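Local coordinates for protein putative thioesterase II (Thermobifida fusca, PDB 3BBJ) that probably hydrolyses acyl-CoA or related thioesters, as a double-hotdog thioesterase whose natural substrate is not established, at residues A[80-92]-A[101-113]. Residues are numbered along the deposited sequence; the frame is centred on the assembly and turned at random.
Sequences VLKRGRTVTTVQT and ILTGTLATATLDP. With EDO (1,2-ethanediol), chain G.
Strands 88-92 and 101-109 pair antiparallel, with Thr88, Val90 and Thr92 in hydrogen-bonded pairs with Thr108, Leu106 and Gly104. They are arms of the hairpin 88-96/99-109 in the N-terminal hotdog domain. The bond from Gly104 N to Thr92 O is nearly straight, 178° at the hydrogen.

One face carries Thr88, Val90, Thr92, Leu106 and Thr108. Here Thr92 CG2 lies 3.7 Å from Leu106 CD1, the two side chains crossing at a slant. Thr92 OG1 hydrogen-bonds Ser48 OG on helix 38-51, the central helix that this kind of sheet wraps. Gly104, opposite Thr92, leaves its carbonyl oxygen 3.6 Å from Thr92 CG2.

The other face carries Thr89, Gln91, Thr105 and Ala107. At Thr105, OG1 sits beside the backbone N (chi1 -54°), which leaves CG2 anti to it, and CG2 meets Thr89 CG2 at 3.6 Å. The same methyl touches CD1 of Leu81, from strand 72-82; the two side chains cross at about a right angle. A classic beta bulge puts Leu81 and Lys82 together against Thr89, whose O takes Leu81 N and, weakly, Lys82 N. Val87 CG1 packs on Ala107 CB. This face meets the second subunit: Gln91 packs on Gln91 of that subunit, and Thr105 on its His64.

At the open end of the hairpin, a water bridges Thr86 O and Thr110 N. O1 of a 1,2-ethanediol molecule, probably from crystallisation, accepts hydrogen bonds from Thr86 N and Val87 N.

Thr88 O is gripped twice by Thr108. Thr108 N reaches it from above the carbonyl plane. Thr108 OG1, which also hydrogen-bonds Ser53 OG, sits between its backbone N and carbonyl carbon (chi1 82°) and donates to an in-plane lone pair of Thr88 O at 2.8 Å.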
ATOM      1  N   VAL A  80      -1.480 -16.581 -12.721  1.00 55.98           N
ATOM      2  CA  VAL A  80      -2.651 -16.513 -11.850  1.00 54.72           C
ATOM      3  C   VAL A  80      -2.220 -17.195 -10.579  1.00 54.30           C
ATOM      4  O   VAL A  80      -1.723 -18.317 -10.613  1.00 53.97           O
ATOM      5  CB  VAL A  80      -3.901 -17.244 -12.451  1.00 54.62           C
ATOM      6  CG1 VAL A  80      -5.122 -17.073 -11.540  1.00 49.30           C
ATOM      7  CG2 VAL A  80      -4.203 -16.730 -13.868  1.00 48.18           C
ATOM      8  N   LEU A  81      -2.365 -16.508  -9.461  1.00 55.23           N
ATOM      9  CA  LEU A  81      -1.944 -17.073  -8.175  1.00 55.99           C
ATOM     10  C   LEU A  81      -3.092 -17.783  -7.469  1.00 55.43           C
ATOM     11  O   LEU A  81      -2.871 -18.739  -6.731  1.00 54.44           O
ATOM     12  CB  LEU A  81      -1.368 -15.984  -7.269  1.00 55.42           C
ATOM     13  CG  LEU A  81      -0.102 -15.282  -7.772  1.00 57.66           C
ATOM     14  CD1 LEU A  81       0.343 -14.200  -6.756  1.00 48.76           C
ATOM     15  CD2 LEU A  81       1.023 -16.300  -8.052  1.00 48.83           C
ATOM     16  N   LYS A  82      -4.310 -17.305  -7.694  1.00 54.96           N
ATOM     17  CA  LYS A  82      -5.478 -17.838  -7.024  1.00 55.06           C
ATOM     18  C   LYS A  82      -6.700 -17.359  -7.786  1.00 56.09           C
ATOM     19  O   LYS A  82      -6.803 -16.185  -8.137  1.00 56.07           O
ATOM     20  CB  LYS A  82      -5.544 -17.338  -5.570  1.00 56.32           C
ATOM     21  CG  LYS A  82      -6.250 -18.293  -4.562  1.00 55.24           C
ATOM     22  CD  LYS A  82      -7.682 -18.553  -4.885  1.00 57.48           C
ATOM     23  CE  LYS A  82      -8.467 -19.002  -3.656  1.00 55.65           C
ATOM     24  NZ  LYS A  82      -9.927 -18.852  -3.900  1.00 53.19           N
ATOM     25  N   ARG A  83      -7.621 -18.279  -8.028  1.00 58.01           N
ATOM     26  CA  ARG A  83      -8.844 -18.001  -8.747  1.00 61.03           C
ATOM     27  C   ARG A  83      -9.997 -18.192  -7.770  1.00 58.48           C
ATOM     28  O   ARG A  83     -10.005 -19.138  -7.005  1.00 58.44           O
ATOM     29  CB  ARG A  83      -8.944 -18.981  -9.915  1.00 61.35           C
ATOM     30  CG  ARG A  83      -9.799 -18.520 -11.063  1.00 66.26           C
ATOM     31  CD  ARG A  83      -9.767 -19.542 -12.202  1.00 68.56           C
ATOM     32  NE  ARG A  83      -8.402 -19.989 -12.532  1.00 73.94           N
ATOM     33  CZ  ARG A  83      -7.656 -19.540 -13.544  1.00 74.37           C
ATOM     34  NH1 ARG A  83      -8.108 -18.600 -14.382  1.00 71.22           N
ATOM     35  NH2 ARG A  83      -6.437 -20.052 -13.726  1.00 74.85           N
ATOM     36  N   GLY A  84     -10.968 -17.297  -7.778  1.00 57.53           N
ATOM     37  CA  GLY A  84     -12.057 -17.389  -6.822  1.00 56.96           C
ATOM     38  C   GLY A  84     -13.336 -16.784  -7.336  1.00 56.30           C
ATOM     39  O   GLY A  84     -13.335 -16.058  -8.320  1.00 58.07           O
ATOM     40  N   ARG A  85     -14.429 -17.081  -6.655  1.00 55.85           N
ATOM     41  CA  ARG A  85     -15.736 -16.571  -7.048  1.00 56.30           C
ATOM     42  C   ARG A  85     -15.795 -15.052  -6.921  1.00 55.62           C
ATOM     43  O   ARG A  85     -16.481 -14.401  -7.701  1.00 57.67           O
ATOM     44  CB  ARG A  85     -16.856 -17.209  -6.213  1.00 55.21           C
ATOM     45  N   THR A  86     -15.076 -14.489  -5.952  1.00 54.18           N
ATOM     46  CA  THR A  86     -15.099 -13.052  -5.719  1.00 53.41           C
ATOM     47  C   THR A  86     -13.789 -12.389  -6.118  1.00 51.40           C
ATOM     48  O   THR A  86     -13.832 -11.357  -6.773  1.00 51.99           O
ATOM     49  CB  THR A  86     -15.440 -12.717  -4.246  1.00 53.76           C
ATOM     50  OG1 THR A  86     -16.761 -13.179  -3.961  1.00 60.38           O
ATOM     51  CG2 THR A  86     -15.391 -11.199  -3.980  1.00 55.93           C
ATOM     52  N   VAL A  87     -12.649 -12.975  -5.734  1.00 49.69           N
ATOM     53  CA  VAL A  87     -11.311 -12.405  -6.029  1.00 49.49           C
ATOM     54  C   VAL A  87     -10.388 -13.380  -6.779  1.00 49.64           C
ATOM     55  O   VAL A  87     -10.239 -14.521  -6.380  1.00 48.65           O
ATOM     56  CB  VAL A  87     -10.590 -11.930  -4.707  1.00 50.96           C
ATOM     57  CG1 VAL A  87      -9.185 -11.393  -4.976  1.00 45.01           C
ATOM     58  CG2 VAL A  87     -11.408 -10.870  -4.003  1.00 49.19           C
ATOM     59  N   THR A  88      -9.795 -12.917  -7.884  1.00 50.64           N
ATOM     60  CA  THR A  88      -8.792 -13.685  -8.656  1.00 50.35           C
ATOM     61  C   THR A  88      -7.505 -12.869  -8.711  1.00 49.18           C
ATOM     62  O   THR A  88      -7.488 -11.743  -9.192  1.00 48.96           O
ATOM     63  CB  THR A  88      -9.250 -14.010 -10.098  1.00 49.33           C
ATOM     64  OG1 THR A  88     -10.330 -14.949 -10.054  1.00 55.55           O
ATOM     65  CG2 THR A  88      -8.124 -14.628 -10.917  1.00 51.28           C
ATOM     66  N   THR A  89      -6.421 -13.462  -8.243  1.00 49.10           N
ATOM     67  CA  THR A  89      -5.163 -12.755  -8.094  1.00 49.39           C
ATOM     68  C   THR A  89      -4.119 -13.182  -9.128  1.00 48.58           C
ATOM     69  O   THR A  89      -3.795 -14.368  -9.241  1.00 48.03           O
ATOM     70  CB  THR A  89      -4.670 -12.927  -6.661  1.00 48.24           C
ATOM     71  OG1 THR A  89      -5.680 -12.392  -5.805  1.00 51.75           O
ATOM     72  CG2 THR A  89      -3.346 -12.176  -6.409  1.00 49.85           C
ATOM     73  N   VAL A  90      -3.618 -12.186  -9.866  1.00 48.45           N
ATOM     74  CA  VAL A  90      -2.674 -12.367 -10.968  1.00 47.20           C
ATOM     75  C   VAL A  90      -1.344 -11.624 -10.723  1.00 47.66           C
ATOM     76  O   VAL A  90      -1.311 -10.455 -10.339  1.00 47.61           O
ATOM     77  CB  VAL A  90      -3.304 -11.877 -12.342  1.00 48.72           C
ATOM     78  CG1 VAL A  90      -2.390 -12.220 -13.558  1.00 43.22           C
ATOM     79  CG2 VAL A  90      -4.707 -12.466 -12.545  1.00 41.06           C
ATOM     80  N   GLN A  91      -0.246 -12.338 -10.936  1.00 48.53           N
ATOM     81  CA  GLN A  91       1.094 -11.766 -10.903  1.00 49.96           C
ATOM     82  C   GLN A  91       1.515 -11.477 -12.348  1.00 50.19           C
ATOM     83  O   GLN A  91       1.323 -12.307 -13.260  1.00 46.18           O
ATOM     84  CB  GLN A  91       2.046 -12.744 -10.237  1.00 50.36           C
ATOM     85  CG  GLN A  91       3.489 -12.343 -10.115  1.00 54.17           C
ATOM     86  CD  GLN A  91       4.267 -13.369  -9.290  1.00 57.69           C
ATOM     87  OE1 GLN A  91       5.090 -14.124  -9.821  1.00 71.40           O
ATOM     88  NE2 GLN A  91       3.960 -13.444  -7.995  1.00 67.69           N
ATOM     89  N   THR A  92       2.058 -10.284 -12.553  1.00 51.16           N
ATOM     90  CA  THR A  92       2.448  -9.831 -13.877  1.00 52.30           C
ATOM     91  C   THR A  92       3.789  -9.109 -13.746  1.00 52.76           C
ATOM     92  O   THR A  92       3.970  -8.253 -12.857  1.00 52.40           O
ATOM     93  CB  THR A  92       1.355  -8.921 -14.490  1.00 52.12           C
ATOM     94  OG1 THR A  92       1.776  -8.428 -15.769  1.00 56.40           O
ATOM     95  CG2 THR A  92       1.019  -7.743 -13.561  1.00 48.57           C
ATOM     96  N   ILE A 101      11.897  -5.245 -15.030  1.00 54.01           N
ATOM     97  CA  ILE A 101      11.707  -3.825 -14.786  1.00 52.19           C
ATOM     98  C   ILE A 101      10.881  -3.606 -13.503  1.00 52.18           C
ATOM     99  O   ILE A 101      11.296  -2.900 -12.568  1.00 50.45           O
ATOM    100  CB  ILE A 101      10.969  -3.196 -16.000  1.00 51.60           C
ATOM    101  CG1 ILE A 101      11.738  -3.477 -17.308  1.00 50.74           C
ATOM    102  CG2 ILE A 101      10.690  -1.692 -15.789  1.00 50.02           C
ATOM    103  CD1 ILE A 101      13.172  -2.944 -17.362  1.00 51.12           C
ATOM    104  N   LEU A 102       9.741  -4.290 -13.473  1.00 52.71           N
ATOM    105  CA  LEU A 102       8.680  -4.050 -12.531  1.00 51.38           C
ATOM    106  C   LEU A 102       7.828  -5.293 -12.393  1.00 51.04           C
ATOM    107  O   LEU A 102       7.589  -5.985 -13.376  1.00 51.05           O
ATOM    108  CB  LEU A 102       7.801  -2.944 -13.126  1.00 53.85           C
ATOM    109  CG  LEU A 102       6.542  -2.486 -12.386  1.00 53.53           C
ATOM    110  CD1 LEU A 102       6.940  -1.891 -11.036  1.00 54.55           C
ATOM    111  CD2 LEU A 102       5.812  -1.487 -13.239  1.00 50.13           C
ATOM    112  N   THR A 103       7.369  -5.574 -11.172  1.00 50.99           N
ATOM    113  CA  THR A 103       6.395  -6.642 -10.941  1.00 49.55           C
ATOM    114  C   THR A 103       5.196  -6.113 -10.156  1.00 48.64           C
ATOM    115  O   THR A 103       5.343  -5.302  -9.254  1.00 47.86           O
ATOM    116  CB  THR A 103       6.984  -7.854 -10.221  1.00 48.20           C
ATOM    117  OG1 THR A 103       5.989  -8.883 -10.162  1.00 54.95           O
ATOM    118  CG2 THR A 103       7.423  -7.509  -8.820  1.00 46.14           C
ATOM    119  N   GLY A 104       4.010  -6.569 -10.556  1.00 47.79           N
ATOM    120  CA  GLY A 104       2.765  -6.234  -9.895  1.00 47.64           C
ATOM    121  C   GLY A 104       1.986  -7.488  -9.522  1.00 48.14           C
ATOM    122  O   GLY A 104       2.123  -8.523 -10.176  1.00 48.78           O
ATOM    123  N   THR A 105       1.241  -7.424  -8.415  1.00 47.31           N
ATOM    124  CA  THR A 105       0.300  -8.480  -8.063  1.00 45.14           C
ATOM    125  C   THR A 105      -1.014  -7.740  -7.887  1.00 45.20           C
ATOM    126  O   THR A 105      -1.055  -6.685  -7.280  1.00 45.29           O
ATOM    127  CB  THR A 105       0.732  -9.271  -6.830  1.00 46.41           C
ATOM    128  OG1 THR A 105       2.060  -9.761  -7.052  1.00 46.56           O
ATOM    129  CG2 THR A 105      -0.219 -10.466  -6.574  1.00 37.51           C
ATOM    130  N   LEU A 106      -2.056  -8.247  -8.523  1.00 45.74           N
ATOM    131  CA  LEU A 106      -3.327  -7.565  -8.565  1.00 45.60           C
ATOM    132  C   LEU A 106      -4.438  -8.472  -8.113  1.00 45.33           C
ATOM    133  O   LEU A 106      -4.618  -9.569  -8.657  1.00 46.65           O
ATOM    134  CB  LEU A 106      -3.634  -7.041  -9.988  1.00 46.39           C
ATOM    135  CG  LEU A 106      -2.755  -5.910 -10.563  1.00 44.55           C
ATOM    136  CD1 LEU A 106      -1.409  -6.439 -11.045  1.00 46.57           C
ATOM    137  CD2 LEU A 106      -3.452  -5.187 -11.691  1.00 45.62           C
ATOM    138  N   ALA A 107      -5.171  -8.007  -7.098  1.00 46.05           N
ATOM    139  CA  ALA A 107      -6.377  -8.675  -6.655  1.00 45.61           C
ATOM    140  C   ALA A 107      -7.448  -8.120  -7.574  1.00 46.65           C
ATOM    141  O   ALA A 107      -7.740  -6.913  -7.533  1.00 48.25           O
ATOM    142  CB  ALA A 107      -6.690  -8.357  -5.189  1.00 44.54           C
ATOM    143  N   THR A 108      -8.008  -8.987  -8.422  1.00 48.50           N
ATOM    144  CA  THR A 108      -9.082  -8.582  -9.325  1.00 50.09           C
ATOM    145  C   THR A 108     -10.396  -9.134  -8.817  1.00 51.40           C
ATOM    146  O   THR A 108     -10.455 -10.240  -8.266  1.00 51.55           O
ATOM    147  CB  THR A 108      -8.874  -9.044 -10.791  1.00 49.36           C
ATOM    148  OG1 THR A 108      -9.292 -10.401 -10.933  1.00 51.23           O
ATOM    149  CG2 THR A 108      -7.400  -8.893 -11.231  1.00 48.87           C
ATOM    150  N   ALA A 109     -11.437  -8.332  -8.991  1.00 51.99           N
ATOM    151  CA  ALA A 109     -12.797  -8.688  -8.604  1.00 51.72           C
ATOM    152  C   ALA A 109     -13.727  -7.883  -9.524  1.00 51.99           C
ATOM    153  O   ALA A 109     -13.259  -7.168 -10.397  1.00 51.17           O
ATOM    154  CB  ALA A 109     -13.044  -8.354  -7.147  1.00 49.74           C
ATOM    155  N   THR A 110     -15.032  -8.020  -9.346  1.00 52.58           N
ATOM    156  CA  THR A 110     -15.991  -7.273 -10.143  1.00 53.09           C
ATOM    157  C   THR A 110     -16.823  -6.444  -9.199  1.00 52.78           C
ATOM    158  O   THR A 110     -17.622  -6.973  -8.469  1.00 53.46           O
ATOM    159  CB  THR A 110     -16.892  -8.215 -10.983  1.00 53.86           C
ATOM    160  OG1 THR A 110     -16.061  -8.978 -11.868  1.00 56.94           O
ATOM    161  CG2 THR A 110     -17.938  -7.415 -11.811  1.00 49.24           C
ATOM    162  N   LEU A 111     -16.614  -5.138  -9.212  1.00 53.90           N
ATOM    163  CA  LEU A 111     -17.361  -4.238  -8.359  1.00 54.03           C
ATOM    164  C   LEU A 111     -18.722  -3.913  -8.961  1.00 55.54           C
ATOM    165  O   LEU A 111     -18.901  -3.970 -10.173  1.00 57.03           O
ATOM    166  CB  LEU A 111     -16.601  -2.934  -8.175  1.00 53.05           C
ATOM    167  CG  LEU A 111     -15.215  -2.989  -7.532  1.00 49.25           C
ATOM    168  CD1 LEU A 111     -14.700  -1.562  -7.364  1.00 36.28           C
ATOM    169  CD2 LEU A 111     -15.286  -3.735  -6.216  1.00 43.35           C
ATOM    170  N   ASP A 112     -19.655  -3.541  -8.092  1.00 55.95           N
ATOM    171  CA  ASP A 112     -20.980  -3.115  -8.483  1.00 56.41           C
ATOM    172  C   ASP A 112     -20.871  -1.619  -8.781  1.00 56.70           C
ATOM    173  O   ASP A 112     -20.600  -0.841  -7.870  1.00 56.82           O
ATOM    174  CB  ASP A 112     -21.972  -3.407  -7.337  1.00 55.65           C
ATOM    175  CG  ASP A 112     -23.361  -2.814  -7.566  1.00 56.28           C
ATOM    176  OD1 ASP A 112     -23.633  -2.248  -8.644  1.00 54.05           O
ATOM    177  OD2 ASP A 112     -24.190  -2.910  -6.630  1.00 55.61           O
ATOM    178  N   PRO A 113     -21.104  -1.207 -10.043  1.00 57.07           N
ATOM    179  CA  PRO A 113     -21.023   0.220 -10.350  1.00 56.92           C
ATOM    180  C   PRO A 113     -22.082   1.089  -9.690  1.00 56.56           C
ATOM    181  O   PRO A 113     -21.914   2.308  -9.667  1.00 55.58           O
ATOM    182  CB  PRO A 113     -21.138   0.281 -11.876  1.00 56.62           C
ATOM    183  CG  PRO A 113     -21.755  -0.997 -12.282  1.00 59.27           C
ATOM    184  CD  PRO A 113     -21.435  -2.018 -11.229  1.00 58.68           C
TER
HETATM  185  C1  EDO G 276     -13.652 -15.958  -2.479  1.00 78.47           C
HETATM  186  O1  EDO G 276     -13.088 -15.500  -3.720  1.00 72.29           O
HETATM  187  C2  EDO G 276     -15.055 -16.567  -2.676  1.00 78.00           C
HETATM  188  O2  EDO G 276     -16.108 -15.858  -1.998  1.00 74.19           O
HETATM  189  O   HOH W   1     -16.027 -10.165  -7.512  1.00 67.59           O